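Local coordinates for hypoxanthine-guanine-xanthine phosphoribosyltransferase (Tritrichomonas foetus, PDB 1HGX), which catalyses the magnesium-dependent transfer of a phosphoribosyl group to hypoxanthine, guanine or xanthine, salvaging host purines that the parasite cannot make itself, at residues Q21-I24 / R25-A29; E30-E33 / F34-K38. All coordinates share one frame; numbering follows the deposited sequence.

Contact 1: Q21-I24 / R25-A29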
loop_
_atom_site.group_PDB
_atom_site.type_symbol
_atom_site.label_atom_id
_atom_site.label_comp_id
_atom_site.label_asym_id
_atom_site.label_seq_id
_atom_site.Cartn_x
_atom_site.Cartn_y
_atom_site.Cartn_z
ATOM N N GLN A 21 -15.481 -2.771 5.577
ATOM C CA GLN A 21 -15.112 -4.143 5.254
ATOM C C GLN A 21 -16.190 -4.916 4.495
ATOM O O GLN A 21 -15.885 -5.739 3.628
ATOM C CB GLN A 21 -14.660 -4.872 6.520
ATOM C CG GLN A 21 -13.381 -4.270 7.112
ATOM C CD GLN A 21 -12.261 -4.124 6.074
ATOM O OE1 GLN A 21 -12.011 -5.038 5.271
ATOM N NE2 GLN A 21 -11.589 -2.984 6.085
ATOM N N LYS A 22 -17.451 -4.640 4.804
ATOM C CA LYS A 22 -18.552 -5.283 4.112
ATOM C C LYS A 22 -18.549 -4.799 2.653
ATOM O O LYS A 22 -18.655 -5.598 1.714
ATOM C CB LYS A 22 -19.862 -4.909 4.796
ATOM C CG LYS A 22 -21.112 -5.371 4.093
ATOM C CD LYS A 22 -22.325 -5.005 4.924
ATOM C CE LYS A 22 -23.607 -5.413 4.243
ATOM N NZ LYS A 22 -23.858 -4.594 3.032
ATOM N N ARG A 23 -18.401 -3.493 2.464
ATOM C CA ARG A 23 -18.390 -2.915 1.122
ATOM C C ARG A 23 -17.230 -3.458 0.281
ATOM O O ARG A 23 -17.381 -3.748 -0.907
ATOM C CB ARG A 23 -18.287 -1.390 1.205
ATOM C CG ARG A 23 -18.494 -0.701 -0.134
ATOM C CD ARG A 23 -19.922 -0.902 -0.622
ATOM N NE ARG A 23 -20.105 -0.390 -1.973
ATOM C CZ ARG A 23 -20.526 -1.116 -2.998
ATOM N NH1 ARG A 23 -20.818 -2.399 -2.834
ATOM N NH2 ARG A 23 -20.621 -0.564 -4.198
ATOM N N ILE A 24 -16.063 -3.563 0.900
ATOM C CA ILE A 24 -14.888 -4.078 0.216
ATOM C C ILE A 24 -15.119 -5.512 -0.258
ATOM O O ILE A 24 -14.727 -5.865 -1.370
ATOM C CB ILE A 24 -13.643 -3.979 1.122
ATOM C CG1 ILE A 24 -13.193 -2.519 1.193
ATOM C CG2 ILE A 24 -12.505 -4.875 0.603
ATOM C CD1 ILE A 24 -11.955 -2.315 1.997
ATOM N N ARG A 25 -15.770 -6.334 0.564
ATOM C CA ARG A 25 -16.041 -7.712 0.164
ATOM C C ARG A 25 -16.981 -7.699 -1.026
ATOM O O ARG A 25 -16.817 -8.492 -1.946
ATOM C CB ARG A 25 -16.659 -8.516 1.308
ATOM C CG ARG A 25 -15.693 -8.845 2.433
ATOM C CD ARG A 25 -16.274 -9.889 3.390
ATOM N NE ARG A 25 -17.426 -9.393 4.142
ATOM C CZ ARG A 25 -17.343 -8.797 5.331
ATOM N NH1 ARG A 25 -16.163 -8.625 5.911
ATOM N NH2 ARG A 25 -18.437 -8.360 5.935
ATOM N N GLU A 26 -17.954 -6.790 -1.010
ATOM C CA GLU A 26 -18.921 -6.662 -2.107
ATOM C C GLU A 26 -18.227 -6.233 -3.399
ATOM O O GLU A 26 -18.499 -6.780 -4.475
ATOM C CB GLU A 26 -20.011 -5.640 -1.755
ATOM C CG GLU A 26 -20.906 -6.073 -0.602
ATOM C CD GLU A 26 -21.856 -4.988 -0.132
ATOM O OE1 GLU A 26 -21.662 -3.804 -0.469
ATOM O OE2 GLU A 26 -22.799 -5.320 0.605
ATOM N N LEU A 27 -17.338 -5.247 -3.290
ATOM C CA LEU A 27 -16.589 -4.755 -4.444
ATOM C C LEU A 27 -15.680 -5.841 -5.005
ATOM O O LEU A 27 -15.648 -6.059 -6.215
ATOM C CB LEU A 27 -15.765 -3.518 -4.073
ATOM C CG LEU A 27 -16.574 -2.228 -3.918
ATOM C CD1 LEU A 27 -15.685 -1.099 -3.418
ATOM C CD2 LEU A 27 -17.223 -1.873 -5.253
ATOM N N ALA A 28 -14.969 -6.537 -4.123
ATOM C CA ALA A 28 -14.057 -7.601 -4.537
ATOM C C ALA A 28 -14.808 -8.668 -5.339
ATOM O O ALA A 28 -14.297 -9.166 -6.339
ATOM C CB ALA A 28 -13.379 -8.217 -3.319
ATOM N N ALA A 29 -16.034 -8.974 -4.925
ATOM C CA ALA A 29 -16.855 -9.963 -5.619
ATOM C C ALA A 29 -17.191 -9.443 -7.003
ATOM O O ALA A 29 -17.131 -10.171 -7.995
ATOM C CB ALA A 29 -18.133 -10.213 -4.841
#
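Glu-26 reaches back along the helix to both Lys-22 and Arg-23, and its chain can be followed outward atom by atom. Glu-26 CB rests 3.3 Å from Arg-23 O and also touches Arg-23 NH1. Glu-26 CG, turned beside the backbone N (chi1 -66°), lies 3.3 Å from Lys-22 O, the carbonyl that accepts Glu-26 N. From there the chain runs extended, and the carboxylate divides its oxygens. Glu-26 OE2 takes Lys-22 NZ on its syn side at 2.7 Å; Glu-26 OE1 takes Arg-23 NH1 on its anti side at 2.9 Å, both donors tilted out of the carboxylate plane, with guanidinium and carboxylate planes 70° apart. These i to i+3 and i to i+4 salt bridges form a network on helix 17-35, which packs against helix 50-57 and strand 147-152 of the phosphoribosyltransferase fold. Arg-23 NE and NH2 are bound to Gly-149 O and Cys-148 O, so the arginine joins Glu-26 to that strand, while Leu-27 CD2 lies over one face of the Arg-23 guanidinium, toward its rim, 3.8 Å from Arg-23 NH2. Ile-24 and Leu-27 are buried against Leu-56. Arg-25, on the exposed side, folds back with its guanidinium face over Gln-21 O and Lys-22 CA.

Contact 2: E30-E33 / F34-K38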
loop_
_atom_site.group_PDB
_atom_site.type_symbol
_atom_site.label_atom_id
_atom_site.label_comp_id
_atom_site.label_asym_id
_atom_site.label_seq_id
_atom_site.Cartn_x
_atom_site.Cartn_y
_atom_site.Cartn_z
ATOM N N GLU A 30 -17.535 -8.164 -7.065
ATOM C CA GLU A 30 -17.886 -7.537 -8.326
ATOM C C GLU A 30 -16.694 -7.484 -9.279
ATOM O O GLU A 30 -16.822 -7.783 -10.469
ATOM C CB GLU A 30 -18.413 -6.134 -8.069
ATOM C CG GLU A 30 -19.661 -5.842 -8.861
ATOM C CD GLU A 30 -19.977 -4.367 -8.945
ATOM O OE1 GLU A 30 -19.850 -3.664 -7.914
ATOM O OE2 GLU A 30 -20.354 -3.912 -10.048
ATOM N N LEU A 31 -15.530 -7.132 -8.745
ATOM C CA LEU A 31 -14.308 -7.051 -9.540
ATOM C C LEU A 31 -13.909 -8.413 -10.099
ATOM O O LEU A 31 -13.509 -8.516 -11.258
ATOM C CB LEU A 31 -13.165 -6.483 -8.701
ATOM C CG LEU A 31 -13.363 -5.046 -8.217
ATOM C CD1 LEU A 31 -12.233 -4.633 -7.278
ATOM C CD2 LEU A 31 -13.443 -4.117 -9.411
ATOM N N THR A 32 -14.014 -9.454 -9.274
ATOM C CA THR A 32 -13.662 -10.818 -9.678
ATOM C C THR A 32 -14.445 -11.258 -10.920
ATOM O O THR A 32 -13.903 -11.884 -11.832
ATOM C CB THR A 32 -13.921 -11.802 -8.526
ATOM O OG1 THR A 32 -13.124 -11.426 -7.397
ATOM C CG2 THR A 32 -13.557 -13.218 -8.942
ATOM N N GLU A 33 -15.716 -10.883 -10.949
ATOM C CA GLU A 33 -16.611 -11.192 -12.046
ATOM C C GLU A 33 -15.958 -10.802 -13.378
ATOM O O GLU A 33 -15.836 -11.616 -14.291
ATOM C CB GLU A 33 -17.894 -10.385 -11.853
ATOM C CG GLU A 33 -19.147 -11.020 -12.401
ATOM C CD GLU A 33 -19.794 -11.987 -11.424
ATOM O OE1 GLU A 33 -19.527 -11.881 -10.202
ATOM O OE2 GLU A 33 -20.583 -12.846 -11.878
ATOM N N PHE A 34 -15.448 -9.578 -13.445
ATOM C CA PHE A 34 -14.842 -9.063 -14.664
ATOM C C PHE A 34 -13.352 -9.333 -14.866
ATOM O O PHE A 34 -12.925 -9.662 -15.974
ATOM C CB PHE A 34 -15.109 -7.551 -14.749
ATOM C CG PHE A 34 -14.671 -6.917 -16.040
ATOM C CD1 PHE A 34 -15.445 -7.035 -17.188
ATOM C CD2 PHE A 34 -13.487 -6.192 -16.103
ATOM C CE1 PHE A 34 -15.049 -6.443 -18.380
ATOM C CE2 PHE A 34 -13.082 -5.593 -17.297
ATOM C CZ PHE A 34 -13.865 -5.719 -18.436
ATOM N N TYR A 35 -12.575 -9.250 -13.793
ATOM C CA TYR A 35 -11.120 -9.390 -13.884
ATOM C C TYR A 35 -10.444 -10.736 -13.645
ATOM O O TYR A 35 -9.241 -10.877 -13.885
ATOM C CB TYR A 35 -10.465 -8.354 -12.960
ATOM C CG TYR A 35 -10.705 -6.925 -13.380
ATOM C CD1 TYR A 35 -10.051 -6.391 -14.488
ATOM C CD2 TYR A 35 -11.590 -6.111 -12.678
ATOM C CE1 TYR A 35 -10.269 -5.080 -14.888
ATOM C CE2 TYR A 35 -11.823 -4.796 -13.070
ATOM C CZ TYR A 35 -11.157 -4.287 -14.178
ATOM O OH TYR A 35 -11.386 -2.989 -14.577
ATOM N N GLU A 36 -11.204 -11.723 -13.205
ATOM C CA GLU A 36 -10.652 -13.028 -12.884
ATOM C C GLU A 36 -9.686 -13.645 -13.911
ATOM O O GLU A 36 -8.590 -14.086 -13.560
ATOM C CB GLU A 36 -11.805 -13.981 -12.595
ATOM C CG GLU A 36 -11.414 -15.285 -11.961
ATOM C CD GLU A 36 -12.626 -16.054 -11.487
ATOM O OE1 GLU A 36 -13.675 -16.000 -12.167
ATOM O OE2 GLU A 36 -12.538 -16.693 -10.420
ATOM N N ASP A 37 -10.072 -13.655 -15.177
ATOM C CA ASP A 37 -9.219 -14.258 -16.194
ATOM C C ASP A 37 -8.508 -13.223 -17.053
ATOM O O ASP A 37 -7.963 -13.550 -18.098
ATOM C CB ASP A 37 -10.056 -15.197 -17.074
ATOM C CG ASP A 37 -11.131 -14.464 -17.872
ATOM O OD1 ASP A 37 -11.721 -13.483 -17.360
ATOM O OD2 ASP A 37 -11.393 -14.880 -19.023
ATOM N N LYS A 38 -8.439 -11.991 -16.569
ATOM C CA LYS A 38 -7.832 -10.923 -17.341
ATOM C C LYS A 38 -6.408 -10.482 -17.025
ATOM O O LYS A 38 -5.850 -9.671 -17.771
ATOM C CB LYS A 38 -8.763 -9.714 -17.339
ATOM C CG LYS A 38 -10.013 -9.925 -18.180
ATOM C CD LYS A 38 -10.863 -8.666 -18.249
ATOM C CE LYS A 38 -12.035 -8.855 -19.197
ATOM N NZ LYS A 38 -12.891 -9.999 -18.776
#
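Leu-31 and Tyr-35 meet on the buried side of the last turns of helix 17-35, where the helix gives way to the loop leading to strand 41-45 of the phosphoribosyltransferase core. The tight part centres on Leu-31 O. Tyr-35 N donates to Leu-31 O at 2.8 Å in a nearly straight bond (168°), while Phe-34 N adds a weak second one. With CG anti to the carbonyl carbon (chi1 -65°), the Tyr-35 ring lies back along the preceding turn, presenting its edge to the same oxygen, with Tyr-35 CD2 3.4 Å from Leu-31 O. Further out, Tyr-35 CE2 touches Leu-31 CD2 at 4.1 Å, and both side chains rest on Leu-99 and Tyr-147 of the central sheet. The Phe-34 edge sits over the centre of the tyrosine ring, with Phe-34 CD2 3.5 Å above its plane.

The other side is looser. Glu-36 N still bonds to Thr-32 O at 3.0 Å, but the side chains merely brush, Thr-32 CG2 lying 3.9 Å from Glu-36 OE2. Thr-32 OG1 turns back to Ala-28 O. Glu-33 and Glu-36 are exposed to solvent. Beyond the helix the chain bends round, and Lys-38 CE lies over one face of the Phe-34 ring, toward the rim and 3.7 Å above its plane, before Lys-38 NZ donates to Phe-34 O at 2.8 Å, in the carbonyl plane.

How the contacts relate
From the N terminus, the chain leaves strand 10-15 and enters helix 17-35, on which contact 1 comes first and contact 2 follows directly. They run in series, their centres about 13 Å apart; each spans neighbouring turns, so neither encloses a long loop and they neither nest nor cross. Contact 1 faces helix 50-57 and strand 147-152, whereas contact 2 lies against strands 97-102 and 147-152 and carries the chain round toward strand 41-45. Tyr-147 is shared, touching Leu-27 in the first and Leu-31 in the second. Helix 17-35, common to both, joins the two contacts end to end.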